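Long-range contact in phosphoserine phosphatase RsbX (Bacillus subtilis, PDB 3W45), which dephosphorylates the phosphoserine form of RsbS and so acts as a negative regulator of sigma-B activity: residues Ala41-Leu46 against Ala88-Leu93. Residues are numbered along the deposited sequence; the frame is centred on the assembly and turned at random.
With CO (cobalt (II) ion), chain C.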
ATOM      1  N   ALA A  41      -3.250  -2.894   2.577  1.00 15.38           N
ATOM      2  CA  ALA A  41      -2.034  -3.593   2.165  1.00 14.29           C
ATOM      3  C   ALA A  41      -1.941  -3.552   0.672  1.00 14.44           C
ATOM      4  O   ALA A  41      -2.946  -3.564  -0.024  1.00 15.21           O
ATOM      5  CB  ALA A  41      -2.054  -5.051   2.655  1.00 16.07           C
ATOM      6  N   VAL A  42      -0.722  -3.492   0.175  1.00 12.95           N
ATOM      7  CA  VAL A  42      -0.494  -3.573  -1.267  1.00 13.72           C
ATOM      8  C   VAL A  42       0.674  -4.546  -1.451  1.00 13.42           C
ATOM      9  O   VAL A  42       1.652  -4.489  -0.698  1.00 14.64           O
ATOM     10  CB  VAL A  42      -0.123  -2.178  -1.821  1.00 12.30           C
ATOM     11  CG1 VAL A  42       0.260  -2.269  -3.279  1.00 15.34           C
ATOM     12  CG2 VAL A  42      -1.288  -1.140  -1.650  1.00 14.20           C
ATOM     13  N   ALA A  43       0.541  -5.465  -2.412  1.00 13.86           N
ATOM     14  CA  ALA A  43       1.606  -6.420  -2.711  1.00 13.34           C
ATOM     15  C   ALA A  43       1.833  -6.567  -4.211  1.00 13.48           C
ATOM     16  O   ALA A  43       0.928  -6.343  -5.018  1.00 14.04           O
ATOM     17  CB  ALA A  43       1.266  -7.791  -2.089  1.00 13.38           C
ATOM     18  N   ASP A  44       3.047  -6.971  -4.574  1.00 12.45           N
ATOM     19  CA  ASP A  44       3.420  -7.179  -5.954  1.00 13.49           C
ATOM     20  C   ASP A  44       4.082  -8.533  -6.006  1.00 14.56           C
ATOM     21  O   ASP A  44       5.178  -8.702  -5.449  1.00 14.65           O
ATOM     22  CB  ASP A  44       4.398  -6.023  -6.353  1.00 13.68           C
ATOM     23  CG  ASP A  44       4.844  -6.095  -7.804  1.00 15.38           C
ATOM     24  OD1 ASP A  44       4.482  -7.088  -8.454  1.00 12.54           O
ATOM     25  OD2 ASP A  44       5.509  -5.130  -8.274  1.00 16.03           O
ATOM     26  N   GLY A  45       3.416  -9.530  -6.618  1.00 14.13           N
ATOM     27  CA  GLY A  45       4.024 -10.854  -6.712  1.00 15.11           C
ATOM     28  C   GLY A  45       5.272 -10.966  -7.590  1.00 15.92           C
ATOM     29  O   GLY A  45       5.418 -10.283  -8.621  1.00 15.85           O
ATOM     30  N   LEU A  46       6.195 -11.810  -7.156  1.00 15.12           N
ATOM     31  CA  LEU A  46       7.333 -12.124  -7.975  1.00 17.10           C
ATOM     32  C   LEU A  46       6.918 -13.062  -9.099  1.00 18.33           C
ATOM     33  O   LEU A  46       5.807 -13.665  -9.076  1.00 18.00           O
ATOM     34  CB  LEU A  46       8.487 -12.684  -7.149  1.00 16.74           C
ATOM     35  CG  LEU A  46       9.415 -11.603  -6.579  1.00 15.87           C
ATOM     36  CD1 LEU A  46       8.780 -10.834  -5.436  1.00 14.85           C
ATOM     37  CD2 LEU A  46      10.698 -12.265  -6.101  1.00 20.73           C
ATOM     38  N   ALA A  88       6.541 -12.242  -2.750  1.00 16.38           N
ATOM     39  CA  ALA A  88       5.988 -10.945  -3.105  1.00 15.49           C
ATOM     40  C   ALA A  88       6.651  -9.872  -2.302  1.00 14.74           C
ATOM     41  O   ALA A  88       7.089 -10.099  -1.198  1.00 15.89           O
ATOM     42  CB  ALA A  88       4.479 -10.888  -2.824  1.00 15.80           C
ATOM     43  N   THR A  89       6.688  -8.672  -2.852  1.00 14.59           N
ATOM     44  CA  THR A  89       7.011  -7.510  -2.048  1.00 13.74           C
ATOM     45  C   THR A  89       5.683  -6.995  -1.497  1.00 14.22           C
ATOM     46  O   THR A  89       4.628  -7.155  -2.135  1.00 13.91           O
ATOM     47  CB  THR A  89       7.725  -6.378  -2.883  1.00 13.73           C
ATOM     48  OG1 THR A  89       6.911  -6.008  -3.985  1.00 14.94           O
ATOM     49  CG2 THR A  89       9.111  -6.818  -3.429  1.00 14.18           C
ATOM     50  N   ALA A  90       5.706  -6.403  -0.308  1.00 14.98           N
ATOM     51  CA  ALA A  90       4.433  -6.018   0.319  1.00 15.02           C
ATOM     52  C   ALA A  90       4.612  -4.960   1.380  1.00 15.41           C
ATOM     53  O   ALA A  90       5.658  -4.900   2.067  1.00 16.75           O
ATOM     54  CB  ALA A  90       3.727  -7.272   0.949  1.00 15.14           C
ATOM     55  N   SER A  91       3.573  -4.165   1.556  1.00 14.52           N
ATOM     56  CA  SER A  91       3.501  -3.170   2.636  1.00 15.15           C
ATOM     57  C   SER A  91       2.143  -3.254   3.310  1.00 14.37           C
ATOM     58  O   SER A  91       1.099  -3.386   2.632  1.00 14.38           O
ATOM     59  CB  SER A  91       3.664  -1.778   2.036  1.00 14.71           C
ATOM     60  OG  SER A  91       4.950  -1.707   1.455  1.00 19.11           O
ATOM     61  N   ILE A  92       2.158  -3.209   4.640  1.00 14.40           N
ATOM     62  CA  ILE A  92       0.913  -3.257   5.435  1.00 14.96           C
ATOM     63  C   ILE A  92       0.808  -2.043   6.356  1.00 14.07           C
ATOM     64  O   ILE A  92       1.767  -1.735   7.054  1.00 14.19           O
ATOM     65  CB  ILE A  92       0.851  -4.578   6.256  1.00 15.47           C
ATOM     66  CG1 ILE A  92       0.902  -5.767   5.273  1.00 16.90           C
ATOM     67  CG2 ILE A  92      -0.475  -4.663   7.070  1.00 17.15           C
ATOM     68  CD1 ILE A  92       1.108  -7.123   5.938  1.00 22.87           C
ATOM     69  N   LEU A  93      -0.346  -1.391   6.359  1.00 14.99           N
ATOM     70  CA  LEU A  93      -0.545  -0.194   7.163  1.00 15.49           C
ATOM     71  C   LEU A  93      -1.808  -0.359   7.989  1.00 15.93           C
ATOM     72  O   LEU A  93      -2.848  -0.778   7.484  1.00 15.26           O
ATOM     73  CB  LEU A  93      -0.666   1.042   6.226  1.00 15.68           C
ATOM     74  CG  LEU A  93      -1.209   2.362   6.832  1.00 15.33           C
ATOM     75  CD1 LEU A  93      -0.148   3.014   7.737  1.00 16.21           C
ATOM     76  CD2 LEU A  93      -1.621   3.369   5.704  1.00 15.49           C
TER
HETATM   77 CO    CO C 201       5.681  -4.353 -10.219  0.69 17.82          CO
HETATM   78  O   HOH W   1       4.992  -6.175 -11.246  1.00 16.06           O
HETATM   79  O   HOH W   2       3.792  -3.662 -10.018  1.00 14.62           O
HETATM   80  O   HOH W   3       7.617  -5.275 -10.529  1.00 14.98           O
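The carbonyl O of Thr-89 accepts a hydrogen bond from the backbone N of Asp-44 at 2.9 Å and also a CA-H...O contact from Ala-43 CA. The return bond, from Thr-89 N to Asp-44 O, completes this antiparallel hydrogen-bonded pair, and Val-42 and Ser-91 form the next one along. There the link from Ser-91 N to Val-42 O, 3.0 Å long, is the straighter of two, with 164° at the hydrogen.

Besides its backbone bonds, Asp-44 serves the metal. With CG anti to the backbone N (chi1 -178°), its carboxylate reaches out from the face it shares with Thr-89, and OD2 binds cobalt at 2.1 Å while OD1 accepts a hydrogen bond from a water that is itself a cobalt ligand. Asp-156 and Asp-189 supply the remaining protein ligands, a cluster of acidic residues as in other PPM phosphatases. Across the pair, Thr-89 OG1 lies alongside Asp-44 CB, 3.5 Å away, and is hydrogen-bonded to Asn-109; Ser-91 OG, on the same face, pairs with Ser-106.

The other face carries the alanines and Ile-92. Ala-43 CB meets Ala-90 CB at 3.9 Å, Ala-41 CB touches Ile-92 CG1, and Ala-88 CB rests on Gly-45 CA. At the strand end Leu-46 turns its CD1 toward the partner strand, 3.6 Å from Ala-88 CA.

Strands 37-45 and 88-96 are neighbours in the five-stranded sheet of the PP2C-like sandwich, connected through helices 49-65 and 71-81. Those helices cover this face, the first over Ala-41, Ala-43 and Ala-88, the second over Ile-92, while on the Val-42 face strand 150-154 of the second sheet packs against Val-42 and Leu-93.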